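Local coordinates for protein putative peptidyl-arginine deiminase (Chlorobium tepidum, PDB 1XKN) that is a putative peptidyl-arginine deiminase, probably a hydrolase that acts on the guanidinium group of agmatine or of arginine in proteins, at residues L47-T52 with G77-R82; V53-L58 with I83-I88. All blocks are in the same frame, centred on the assembly; numbering follows the deposited sequence.

Interaction 1 (L47-T52 with G77-R82); sequences LSRSET and GKYAER
The ring of Y79 lies between two aliphatic groups: CA of R49 sits over the centre of one face, 4.3 Å from the ring centroid and 6° off its normal, a CH-pi contact, while CB of K78, the residue before Y79, covers the opposite face. One face of the R82 guanidinium is met by Y79 CD1, 3.5 Å above it and offset toward the rim, and the carbonyl oxygens of S48 and R49 lie near its plane at the edge. The R82 chain is extended from CG to NE, and its NH1 lies by these two carbonyls in the C-terminal part of helix 36-50. NH1 donates to S48 O at 2.8 Å with an N-H...O angle of 155°, approaching in the carbonyl plane, and more weakly to R49 O at 3.2 Å. One nitrogen thus bridges two successive carbonyls near the helix C terminus, where a positive charge would be expected to suit the helix dipole. R49 crosses Y79 at a slant, its CG 3.8 Å from Y79 CE2. A water accepts from R49 NE and is hydrogen-bonded to Y79 OH, joining the two side chains. S48 OG lies 3.5 Å from Y79 CB while bonding back to Y45 O within the helix. T52 CA makes a CA-H...O contact with R82 O. The guanidinium of R49 is held further by Q46 and by a salt bridge to E321. This is loop-on-helix packing: the type I turn G77-A80 and the 3-10 segment 80-82, which lead from helix 60-73 into strand 83-87, lie against the end of helix 36-50 where the chain turns into strand 52-57.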
ATOM      1  N   LEU A  47      14.164   3.999   1.929  1.00  4.73           N
ATOM      2  CA  LEU A  47      14.006   2.608   1.529  1.00  4.64           C
ATOM      3  C   LEU A  47      15.338   1.964   1.164  1.00  4.81           C
ATOM      4  O   LEU A  47      15.563   0.787   1.457  1.00  5.53           O
ATOM      5  CB  LEU A  47      13.048   2.493   0.343  1.00  4.96           C
ATOM      6  CG  LEU A  47      11.582   2.815   0.632  1.00  3.38           C
ATOM      7  CD1 LEU A  47      10.812   2.876  -0.673  1.00  6.74           C
ATOM      8  CD2 LEU A  47      10.991   1.767   1.561  1.00  5.79           C
ATOM      9  N   SER A  48      16.224   2.732   0.534  1.00  3.42           N
ATOM     10  CA  SER A  48      17.521   2.194   0.126  1.00  3.26           C
ATOM     11  C   SER A  48      18.409   1.837   1.317  1.00  4.68           C
ATOM     12  O   SER A  48      19.397   1.125   1.163  1.00  4.99           O
ATOM     13  CB  SER A  48      18.252   3.173  -0.809  1.00  3.08           C
ATOM     14  OG  SER A  48      18.690   4.337  -0.136  1.00  4.78           O
ATOM     15  N   ARG A  49      18.058   2.328   2.499  1.00  5.23           N
ATOM     16  CA  ARG A  49      18.827   2.020   3.698  1.00  5.99           C
ATOM     17  C   ARG A  49      18.482   0.603   4.143  1.00  6.05           C
ATOM     18  O   ARG A  49      19.269  -0.068   4.815  1.00  5.83           O
ATOM     19  CB  ARG A  49      18.466   2.990   4.826  1.00  7.29           C
ATOM     20  CG  ARG A  49      18.823   4.439   4.562  1.00  7.08           C
ATOM     21  CD  ARG A  49      18.356   5.302   5.721  1.00 10.21           C
ATOM     22  NE  ARG A  49      18.960   4.870   6.980  1.00 11.51           N
ATOM     23  CZ  ARG A  49      18.341   4.896   8.155  1.00 12.60           C
ATOM     24  NH1 ARG A  49      17.090   5.334   8.238  1.00 14.69           N
ATOM     25  NH2 ARG A  49      18.969   4.486   9.250  1.00 12.83           N
ATOM     26  N   SER A  50      17.300   0.153   3.735  1.00  5.24           N
ATOM     27  CA  SER A  50      16.774  -1.149   4.118  1.00  5.87           C
ATOM     28  C   SER A  50      16.865  -2.266   3.084  1.00  5.21           C
ATOM     29  O   SER A  50      17.178  -3.411   3.419  1.00  5.26           O
ATOM     30  CB  SER A  50      15.306  -0.978   4.525  1.00  5.51           C
ATOM     31  OG  SER A  50      14.660  -2.223   4.705  1.00  5.78           O
ATOM     32  N   GLU A  51      16.593  -1.934   1.827  1.00  4.17           N
ATOM     33  CA  GLU A  51      16.588  -2.950   0.789  1.00  4.51           C
ATOM     34  C   GLU A  51      16.683  -2.334  -0.600  1.00  5.30           C
ATOM     35  O   GLU A  51      16.821  -1.116  -0.750  1.00  5.05           O
ATOM     36  CB  GLU A  51      15.288  -3.761   0.904  1.00  6.44           C
ATOM     37  CG  GLU A  51      14.025  -2.932   0.597  1.00  5.64           C
ATOM     38  CD  GLU A  51      12.853  -3.227   1.523  1.00  7.06           C
ATOM     39  OE1 GLU A  51      11.709  -3.332   1.025  1.00  5.07           O
ATOM     40  OE2 GLU A  51      13.062  -3.330   2.752  1.00  6.31           O
ATOM     41  N   THR A  52      16.612  -3.195  -1.610  1.00  3.79           N
ATOM     42  CA  THR A  52      16.655  -2.774  -3.004  1.00  3.86           C
ATOM     43  C   THR A  52      15.402  -1.962  -3.302  1.00  3.81           C
ATOM     44  O   THR A  52      14.314  -2.274  -2.805  1.00  4.23           O
ATOM     45  CB  THR A  52      16.674  -3.995  -3.944  1.00  4.11           C
ATOM     46  OG1 THR A  52      17.841  -4.785  -3.681  1.00  6.36           O
ATOM     47  CG2 THR A  52      16.681  -3.548  -5.400  1.00  5.44           C
ATOM     48  N   GLY A  77      26.425   8.534  -2.423  1.00 12.79           N
ATOM     49  CA  GLY A  77      25.877   7.362  -3.083  1.00 11.47           C
ATOM     50  C   GLY A  77      26.142   6.075  -2.323  1.00 10.84           C
ATOM     51  O   GLY A  77      26.385   5.029  -2.922  1.00 10.73           O
ATOM     52  N   LYS A  78      26.088   6.151  -0.999  1.00 10.22           N
ATOM     53  CA  LYS A  78      26.323   4.988  -0.155  1.00 10.93           C
ATOM     54  C   LYS A  78      25.423   3.816  -0.531  1.00  9.59           C
ATOM     55  O   LYS A  78      25.866   2.668  -0.558  1.00 10.85           O
ATOM     56  CB  LYS A  78      26.092   5.357   1.313  1.00 14.34           C
ATOM     57  CG  LYS A  78      27.014   6.457   1.820  1.00 18.11           C
ATOM     58  CD  LYS A  78      26.593   6.963   3.194  1.00 21.23           C
ATOM     59  CE  LYS A  78      26.662   5.871   4.249  1.00 22.20           C
ATOM     60  NZ  LYS A  78      26.259   6.388   5.590  1.00 22.60           N
ATOM     61  N   TYR A  79      24.162   4.110  -0.834  1.00  8.58           N
ATOM     62  CA  TYR A  79      23.202   3.067  -1.178  1.00  7.92           C
ATOM     63  C   TYR A  79      22.749   3.139  -2.631  1.00  8.37           C
ATOM     64  O   TYR A  79      21.753   2.517  -3.006  1.00  6.65           O
ATOM     65  CB  TYR A  79      21.981   3.166  -0.257  1.00  9.27           C
ATOM     66  CG  TYR A  79      22.339   3.289   1.208  1.00 10.31           C
ATOM     67  CD1 TYR A  79      23.035   2.270   1.866  1.00 10.82           C
ATOM     68  CD2 TYR A  79      22.009   4.436   1.933  1.00 10.09           C
ATOM     69  CE1 TYR A  79      23.397   2.396   3.206  1.00 11.87           C
ATOM     70  CE2 TYR A  79      22.367   4.570   3.272  1.00 11.31           C
ATOM     71  CZ  TYR A  79      23.061   3.550   3.902  1.00 11.15           C
ATOM     72  OH  TYR A  79      23.437   3.693   5.219  1.00 12.73           O
ATOM     73  N   ALA A  80      23.491   3.880  -3.447  1.00  7.98           N
ATOM     74  CA  ALA A  80      23.155   4.048  -4.857  1.00  9.14           C
ATOM     75  C   ALA A  80      22.952   2.741  -5.625  1.00  9.59           C
ATOM     76  O   ALA A  80      22.052   2.648  -6.462  1.00 10.09           O
ATOM     77  CB  ALA A  80      24.223   4.894  -5.545  1.00  9.78           C
ATOM     78  N   GLU A  81      23.778   1.734  -5.351  1.00  9.59           N
ATOM     79  CA  GLU A  81      23.658   0.452  -6.045  1.00  8.78           C
ATOM     80  C   GLU A  81      22.332  -0.246  -5.764  1.00  7.51           C
ATOM     81  O   GLU A  81      21.903  -1.097  -6.540  1.00  7.08           O
ATOM     82  CB  GLU A  81      24.794  -0.496  -5.647  1.00  9.19           C
ATOM     83  CG  GLU A  81      26.186  -0.082  -6.114  1.00 13.38           C
ATOM     84  CD  GLU A  81      26.692   1.153  -5.408  1.00 15.72           C
ATOM     85  OE1 GLU A  81      26.523   1.240  -4.175  1.00 15.51           O
ATOM     86  OE2 GLU A  81      27.273   2.030  -6.082  1.00 21.79           O
ATOM     87  N   ARG A  82      21.691   0.117  -4.658  1.00  6.40           N
ATOM     88  CA  ARG A  82      20.429  -0.496  -4.273  1.00  5.94           C
ATOM     89  C   ARG A  82      19.223   0.083  -5.000  1.00  6.04           C
ATOM     90  O   ARG A  82      18.144  -0.508  -4.984  1.00  4.63           O
ATOM     91  CB  ARG A  82      20.227  -0.369  -2.766  1.00  6.73           C
ATOM     92  CG  ARG A  82      21.334  -1.012  -1.944  1.00  6.02           C
ATOM     93  CD  ARG A  82      21.096  -0.801  -0.465  1.00  6.84           C
ATOM     94  NE  ARG A  82      22.164  -1.361   0.354  1.00  6.39           N
ATOM     95  CZ  ARG A  82      22.192  -1.299   1.683  1.00  6.95           C
ATOM     96  NH1 ARG A  82      21.205  -0.703   2.341  1.00  6.14           N
ATOM     97  NH2 ARG A  82      23.206  -1.833   2.353  1.00  6.08           N
TER
HETATM   98  O   HOH W   1      21.549   3.272   7.166  1.00 12.24           O

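Interaction 2 (V53-L58 with I83-I88); sequences VNINVL and IVFHRI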
ATOM      1  N   VAL A  53      15.563  -0.919  -4.108  1.00  3.66           N
ATOM      2  CA  VAL A  53      14.448  -0.064  -4.494  1.00  4.39           C
ATOM      3  C   VAL A  53      14.344  -0.078  -6.017  1.00  4.83           C
ATOM      4  O   VAL A  53      15.268   0.335  -6.716  1.00  5.80           O
ATOM      5  CB  VAL A  53      14.668   1.393  -4.025  1.00  3.88           C
ATOM      6  CG1 VAL A  53      13.433   2.227  -4.319  1.00  3.43           C
ATOM      7  CG2 VAL A  53      14.995   1.416  -2.539  1.00  4.81           C
ATOM      8  N   ASN A  54      13.223  -0.585  -6.522  1.00  4.93           N
ATOM      9  CA  ASN A  54      12.981  -0.647  -7.958  1.00  4.76           C
ATOM     10  C   ASN A  54      12.062   0.509  -8.317  1.00  5.70           C
ATOM     11  O   ASN A  54      10.947   0.600  -7.807  1.00  4.84           O
ATOM     12  CB  ASN A  54      12.326  -1.983  -8.325  1.00  3.97           C
ATOM     13  CG  ASN A  54      13.274  -3.157  -8.169  1.00  3.38           C
ATOM     14  OD1 ASN A  54      13.024  -4.082  -7.392  1.00  6.09           O
ATOM     15  ND2 ASN A  54      14.369  -3.126  -8.912  1.00  2.76           N
ATOM     16  N   ILE A  55      12.532   1.391  -9.196  1.00  4.33           N
ATOM     17  CA  ILE A  55      11.755   2.565  -9.578  1.00  4.50           C
ATOM     18  C   ILE A  55      11.370   2.597 -11.050  1.00  4.37           C
ATOM     19  O   ILE A  55      12.220   2.450 -11.928  1.00  7.16           O
ATOM     20  CB  ILE A  55      12.535   3.859  -9.254  1.00  4.12           C
ATOM     21  CG1 ILE A  55      12.922   3.866  -7.771  1.00  4.46           C
ATOM     22  CG2 ILE A  55      11.693   5.082  -9.611  1.00  4.06           C
ATOM     23  CD1 ILE A  55      13.672   5.102  -7.330  1.00  4.70           C
ATOM     24  N   ASN A  56      10.082   2.799 -11.315  1.00  5.47           N
ATOM     25  CA  ASN A  56       9.591   2.874 -12.683  1.00  4.95           C
ATOM     26  C   ASN A  56       9.686   4.311 -13.182  1.00  5.24           C
ATOM     27  O   ASN A  56       9.211   5.239 -12.526  1.00  5.23           O
ATOM     28  CB  ASN A  56       8.129   2.423 -12.775  1.00  3.77           C
ATOM     29  CG  ASN A  56       7.931   0.983 -12.378  1.00  7.31           C
ATOM     30  OD1 ASN A  56       8.681   0.104 -12.796  1.00  7.10           O
ATOM     31  ND2 ASN A  56       6.897   0.729 -11.586  1.00  9.46           N
ATOM     32  N   VAL A  57      10.313   4.483 -14.340  1.00  3.50           N
ATOM     33  CA  VAL A  57      10.452   5.796 -14.956  1.00  3.39           C
ATOM     34  C   VAL A  57      10.076   5.663 -16.428  1.00  4.21           C
ATOM     35  O   VAL A  57      10.151   4.573 -16.998  1.00  4.70           O
ATOM     36  CB  VAL A  57      11.892   6.340 -14.838  1.00  4.01           C
ATOM     37  CG1 VAL A  57      12.212   6.651 -13.382  1.00  3.55           C
ATOM     38  CG2 VAL A  57      12.881   5.323 -15.390  1.00  6.17           C
ATOM     39  N   LEU A  58       9.677   6.771 -17.042  1.00  5.08           N
ATOM     40  CA  LEU A  58       9.258   6.771 -18.442  1.00  5.88           C
ATOM     41  C   LEU A  58      10.400   6.831 -19.445  1.00  5.74           C
ATOM     42  O   LEU A  58      10.296   6.290 -20.545  1.00  6.19           O
ATOM     43  CB  LEU A  58       8.331   7.960 -18.704  1.00  7.82           C
ATOM     44  CG  LEU A  58       6.987   8.002 -17.978  1.00 12.47           C
ATOM     45  CD1 LEU A  58       6.320   9.353 -18.206  1.00 12.00           C
ATOM     46  CD2 LEU A  58       6.113   6.880 -18.485  1.00 15.77           C
ATOM     47  N   ILE A  83      19.395   1.238  -5.636  1.00  5.45           N
ATOM     48  CA  ILE A  83      18.291   1.850  -6.362  1.00  5.91           C
ATOM     49  C   ILE A  83      18.410   1.525  -7.847  1.00  6.66           C
ATOM     50  O   ILE A  83      19.299   2.019  -8.542  1.00  7.90           O
ATOM     51  CB  ILE A  83      18.257   3.373  -6.130  1.00  6.26           C
ATOM     52  CG1 ILE A  83      18.064   3.648  -4.635  1.00  6.33           C
ATOM     53  CG2 ILE A  83      17.136   4.005  -6.947  1.00  6.93           C
ATOM     54  CD1 ILE A  83      18.012   5.106  -4.253  1.00  7.21           C
ATOM     55  N   VAL A  84      17.508   0.666  -8.310  1.00  5.59           N
ATOM     56  CA  VAL A  84      17.489   0.215  -9.696  1.00  5.61           C
ATOM     57  C   VAL A  84      16.313   0.806 -10.470  1.00  5.71           C
ATOM     58  O   VAL A  84      15.155   0.679 -10.057  1.00  6.23           O
ATOM     59  CB  VAL A  84      17.388  -1.327  -9.765  1.00  6.61           C
ATOM     60  CG1 VAL A  84      17.472  -1.794 -11.204  1.00  7.64           C
ATOM     61  CG2 VAL A  84      18.494  -1.956  -8.927  1.00  8.80           C
ATOM     62  N   PHE A  85      16.611   1.440 -11.601  1.00  5.49           N
ATOM     63  CA  PHE A  85      15.575   2.045 -12.438  1.00  4.77           C
ATOM     64  C   PHE A  85      15.115   1.126 -13.556  1.00  4.42           C
ATOM     65  O   PHE A  85      15.905   0.381 -14.132  1.00  7.03           O
ATOM     66  CB  PHE A  85      16.075   3.361 -13.041  1.00  5.24           C
ATOM     67  CG  PHE A  85      16.318   4.432 -12.025  1.00  4.94           C
ATOM     68  CD1 PHE A  85      17.510   4.474 -11.312  1.00  7.28           C
ATOM     69  CD2 PHE A  85      15.326   5.362 -11.732  1.00  6.90           C
ATOM     70  CE1 PHE A  85      17.708   5.426 -10.316  1.00  8.35           C
ATOM     71  CE2 PHE A  85      15.516   6.318 -10.738  1.00  8.23           C
ATOM     72  CZ  PHE A  85      16.708   6.349 -10.027  1.00  7.36           C
ATOM     73  N   HIS A  86      13.824   1.191 -13.857  1.00  3.94           N
ATOM     74  CA  HIS A  86      13.243   0.385 -14.916  1.00  4.09           C
ATOM     75  C   HIS A  86      12.439   1.278 -15.834  1.00  5.13           C
ATOM     76  O   HIS A  86      11.653   2.105 -15.369  1.00  4.38           O
ATOM     77  CB  HIS A  86      12.323  -0.693 -14.339  1.00  5.97           C
ATOM     78  CG  HIS A  86      13.010  -1.625 -13.395  1.00  5.64           C
ATOM     79  ND1 HIS A  86      13.286  -1.290 -12.087  1.00  8.91           N
ATOM     80  CD2 HIS A  86      13.521  -2.864 -13.583  1.00  6.25           C
ATOM     81  CE1 HIS A  86      13.938  -2.284 -11.511  1.00  5.41           C
ATOM     82  NE2 HIS A  86      14.093  -3.251 -12.397  1.00  9.61           N
ATOM     83  N   ARG A  87      12.651   1.126 -17.137  1.00  5.81           N
ATOM     84  CA  ARG A  87      11.911   1.912 -18.106  1.00  5.36           C
ATOM     85  C   ARG A  87      10.565   1.225 -18.256  1.00  4.69           C
ATOM     86  O   ARG A  87      10.401   0.319 -19.075  1.00  7.62           O
ATOM     87  CB  ARG A  87      12.640   1.950 -19.453  1.00  4.20           C
ATOM     88  CG  ARG A  87      11.920   2.799 -20.491  1.00  6.39           C
ATOM     89  CD  ARG A  87      12.633   2.812 -21.837  1.00  5.94           C
ATOM     90  NE  ARG A  87      13.844   3.629 -21.821  1.00  8.81           N
ATOM     91  CZ  ARG A  87      14.530   3.962 -22.912  1.00 10.62           C
ATOM     92  NH1 ARG A  87      14.122   3.549 -24.104  1.00 11.97           N
ATOM     93  NH2 ARG A  87      15.617   4.713 -22.811  1.00 10.54           N
ATOM     94  N   ILE A  88       9.617   1.642 -17.424  1.00  4.88           N
ATOM     95  CA  ILE A  88       8.270   1.094 -17.421  1.00  5.32           C
ATOM     96  C   ILE A  88       7.304   2.271 -17.328  1.00  6.32           C
ATOM     97  O   ILE A  88       7.265   2.978 -16.318  1.00  5.73           O
ATOM     98  CB  ILE A  88       8.061   0.144 -16.216  1.00  5.14           C
ATOM     99  CG1 ILE A  88       8.960  -1.089 -16.361  1.00  4.07           C
ATOM    100  CG2 ILE A  88       6.598  -0.277 -16.130  1.00  5.53           C
ATOM    101  CD1 ILE A  88       8.742  -2.147 -15.288  1.00  5.80           C
TER
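I55 O is the acceptor for H86 N at 2.8 Å and also receives the CA-H of F85, so two groups of one strand converge on a single carbonyl. The contact is the parallel strand pair of a beta-alpha-beta unit, strand 52-57, helix 60-73 and strand 83-87, with bridges running from V53-I83 to V57-R87. Four sound backbone bonds hold it: besides the one to I55 O, V84 N donates to V53 O, I55 N to V84 O and V57 N to H86 O, the last at 2.9 Å and 168°. The strand directions diverge by 29°. A fifth bond, I88 N to V57 O, is weak and comes where R87 centres an inverse gamma turn.

On the face carrying V53, I55, V57, I83 and F85, apolar groups mesh. I55 and F85 lie side by side and point the same way, I55 CB 4.0 Å from F85 CD2, and V57 CG1 reaches the ring edge at the same CD2. I55 CD1, anti across chi2 (-179°), meets I83 CG2 at 3.7 Å. Helix 60-73 packs on this face through A66, R67 and L70.

The face with N54, N56 and H86 is more polar. N54 OD1 is bonded to S17 and the H86 ring meets W19. N56 ND2 binds S21, whereas its OD1, buried and without a polar partner in the model, rests 3.4 Å from I88 CD1.

Overall arrangement
From the N terminus, helix 36-50 leads through 47-52 into strand 52-57, and helix 60-73 then carries the chain back to 77-82 and strand 83-87. Each interaction closes a loop of 24 intervening residues, and the two loops cross: 53-58 lies within the loop closed by interaction 1, and 77-82 within that closed by interaction 2. Interaction 1 joins the entrances to the two strands; interaction 2 pairs the strands themselves, placing 83-87 at the outer edge of a four-stranded mixed sheet. The two contacts meet where R82 O lies 2.8 Å from V53 N, a probable hydrogen bond, and where L47 and S48 pack on V53, tying helix 36-50 to the sheet.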